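Local coordinates for protein aldose-aldose oxidoreductase (Caulobacter crescentus, PDB 5A04) that probably transfers hydride between aldose sugars through bound NADP(H), oxidising one sugar and reducing another, at residues F163-G166 with W171-N174. Numbering follows the deposited sequence.
Sequences FTIG and WRLN. With NDP (NADPH dihydro-nicotinamide-adenine-dinucleotide phosphate), chain G; BGC (beta-D-glucopyranose), chain H; SO4 (sulfate ion), chain J.
The guanidinium of Arg-172 reaches past Ile-165, whose CD1 packs on the aliphatic CB and CD of that arginine, and presents one face to Trp-171 CZ2, 3.6 Å above its plane and offset toward the rim. In its own plane, the edge meets NDP O2N and BGC O2. NH2 donates to both, at 2.8 Å to NDP O2N and almost straight (176°) to BGC O2, while NH1 adds a more bent bond to the same NDP O2N. The Trp-171 ring takes Arg-172 CG over one face; at its edge, NE1 divides its N-H between NDP O1A and, more directly (158°), NDP O3. Glucose O4 lies off-centre over one face of the Phe-163 ring, and sulfate O1 at its edge, near the plane.

Ile-165 CD1 meets Leu-173 CD2 tip to tip at 3.9 Å, carried there by an extended chain: CG1 anti to the backbone N (chi1 -163°) and chi2 likewise anti. Gly-166 N binds the sulfate, probably from the crystallisation liquor.

Both segments belong to the loop between strand 156-162 and helix 175-178, which lines both ligand pockets. Asp-185's salt bridge to Arg-172 NE, with the ligand bonds, probably restrains the guanidinium's rotation. One cation thus bridges cofactor phosphate and sugar, and would probably offset the phosphate's negative charge.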
# COMPACT_ATOMS: atom_id res chain seq x y z
N PHE A 163 -6.86 4.03 12.46
CA PHE A 163 -7.97 4.92 12.74
C PHE A 163 -7.44 6.14 13.47
O PHE A 163 -6.34 6.11 14.01
CB PHE A 163 -9.09 4.23 13.54
CG PHE A 163 -8.73 3.88 14.96
CD1 PHE A 163 -8.04 2.71 15.26
CD2 PHE A 163 -9.12 4.70 16.01
CE1 PHE A 163 -7.74 2.38 16.57
CE2 PHE A 163 -8.81 4.39 17.33
CZ PHE A 163 -8.12 3.22 17.60
N THR A 164 -8.20 7.22 13.44
CA THR A 164 -7.77 8.44 14.09
C THR A 164 -8.12 8.36 15.56
O THR A 164 -9.25 8.66 15.95
CB THR A 164 -8.44 9.66 13.44
OG1 THR A 164 -9.84 9.40 13.29
CG2 THR A 164 -7.86 9.90 12.07
N ILE A 165 -7.16 7.95 16.38
CA ILE A 165 -7.44 7.73 17.79
C ILE A 165 -7.65 9.08 18.50
O ILE A 165 -7.12 10.11 18.07
CB ILE A 165 -6.29 6.92 18.45
CG1 ILE A 165 -6.75 6.32 19.79
CG2 ILE A 165 -5.01 7.74 18.55
CD1 ILE A 165 -5.81 5.24 20.32
N GLY A 166 -8.45 9.08 19.56
CA GLY A 166 -8.86 10.33 20.19
C GLY A 166 -8.22 10.67 21.53
O GLY A 166 -7.13 11.25 21.58
N TRP A 171 -6.11 3.86 27.63
CA TRP A 171 -5.05 2.86 27.86
C TRP A 171 -4.27 2.53 26.59
O TRP A 171 -3.09 2.20 26.68
CB TRP A 171 -5.60 1.58 28.50
CG TRP A 171 -6.49 0.75 27.63
CD1 TRP A 171 -7.86 0.72 27.67
CD2 TRP A 171 -6.09 -0.19 26.63
NE1 TRP A 171 -8.33 -0.17 26.74
CE2 TRP A 171 -7.28 -0.73 26.07
CE3 TRP A 171 -4.85 -0.61 26.12
CZ2 TRP A 171 -7.26 -1.68 25.05
CZ3 TRP A 171 -4.83 -1.55 25.10
CH2 TRP A 171 -6.03 -2.08 24.57
N ARG A 172 -4.89 2.64 25.42
CA ARG A 172 -4.15 2.35 24.18
C ARG A 172 -2.94 3.25 23.96
O ARG A 172 -2.02 2.89 23.22
CB ARG A 172 -5.08 2.44 22.96
CG ARG A 172 -5.95 1.20 22.74
CD ARG A 172 -6.96 1.45 21.62
NE ARG A 172 -7.76 0.25 21.33
CZ ARG A 172 -8.84 -0.12 22.02
NH1 ARG A 172 -9.25 0.59 23.06
NH2 ARG A 172 -9.51 -1.21 21.65
N LEU A 173 -2.92 4.42 24.60
CA LEU A 173 -1.84 5.39 24.39
C LEU A 173 -0.89 5.40 25.59
O LEU A 173 -0.03 6.27 25.70
CB LEU A 173 -2.42 6.78 24.14
CG LEU A 173 -3.23 6.78 22.83
CD1 LEU A 173 -3.91 8.11 22.61
CD2 LEU A 173 -2.33 6.44 21.64
N ASN A 174 -1.08 4.43 26.47
CA ASN A 174 -0.25 4.25 27.65
C ASN A 174 0.62 3.00 27.48
O ASN A 174 0.08 1.90 27.35
CB ASN A 174 -1.14 4.14 28.89
CG ASN A 174 -0.35 3.92 30.16
OD1 ASN A 174 -0.01 2.79 30.49
ND2 ASN A 174 -0.06 5.00 30.87
PA NDP G . -12.06 -0.73 26.92
O1A NDP G . -11.14 0.26 27.56
O2A NDP G . -13.30 -0.23 26.23
O5B NDP G . -12.52 -1.86 28.02
C5B NDP G . -11.39 -2.34 28.69
C4B NDP G . -11.93 -2.99 29.97
O4B NDP G . -10.92 -3.79 30.60
C3B NDP G . -12.34 -1.90 30.98
O3B NDP G . -13.64 -1.47 30.76
C2B NDP G . -12.31 -2.70 32.29
O2B NDP G . -13.38 -3.44 32.44
C1B NDP G . -11.13 -3.72 31.99
N9A NDP G . -9.89 -3.34 32.67
C8A NDP G . -9.19 -4.09 33.61
N7A NDP G . -8.09 -3.46 34.07
C5A NDP G . -8.07 -2.24 33.39
C6A NDP G . -7.18 -1.15 33.42
N6A NDP G . -6.08 -1.18 34.24
N1A NDP G . -7.38 -0.05 32.64
C2A NDP G . -8.51 -0.09 31.84
N3A NDP G . -9.43 -1.05 31.69
C4A NDP G . -9.19 -2.14 32.50
O3 NDP G . -11.04 -1.45 25.84
PN NDP G . -11.73 -2.24 24.60
O1N NDP G . -12.81 -3.16 25.02
O2N NDP G . -11.75 -1.44 23.32
O5D NDP G . -10.40 -3.32 24.21
C5D NDP G . -10.16 -4.29 25.20
C4D NDP G . -9.41 -5.46 24.51
O4D NDP G . -10.19 -5.91 23.37
C3D NDP G . -8.02 -4.99 23.92
O3D NDP G . -7.07 -6.07 24.01
C2D NDP G . -8.34 -4.73 22.45
O2D NDP G . -7.22 -4.98 21.61
C1D NDP G . -9.42 -5.84 22.19
N1N NDP G . -10.33 -5.42 21.13
C2N NDP G . -10.56 -6.26 20.05
C3N NDP G . -11.44 -5.86 19.07
C7N NDP G . -11.68 -6.74 17.93
O7N NDP G . -12.33 -6.36 16.94
N7N NDP G . -11.19 -8.04 17.96
C4N NDP G . -12.15 -4.55 19.12
C5N NDP G . -11.80 -3.72 20.28
C6N NDP G . -10.95 -4.15 21.22
P2B NDP G . -14.06 -3.54 34.02
O1X NDP G . -12.85 -3.97 34.82
O2X NDP G . -14.51 -2.12 34.19
O3X NDP G . -15.16 -4.59 33.83
C2 BGC H . -9.06 -2.47 17.75
C3 BGC H . -9.97 -1.24 17.82
C4 BGC H . -10.47 -0.89 16.45
C5 BGC H . -11.09 -2.09 15.76
C6 BGC H . -11.38 -1.74 14.28
C1 BGC H . -9.85 -3.53 17.12
O1 BGC H . -9.13 -4.76 17.14
O2 BGC H . -8.67 -2.83 19.07
O3 BGC H . -9.20 -0.18 18.37
O4 BGC H . -11.42 0.16 16.55
O5 BGC H . -10.20 -3.19 15.78
O6 BGC H . -12.14 -2.78 13.65
S SO4 J . -11.51 7.60 20.88
O1 SO4 J . -10.21 7.01 20.59
O2 SO4 J . -11.96 8.35 19.70
O3 SO4 J . -12.47 6.53 21.17
O4 SO4 J . -11.42 8.51 22.03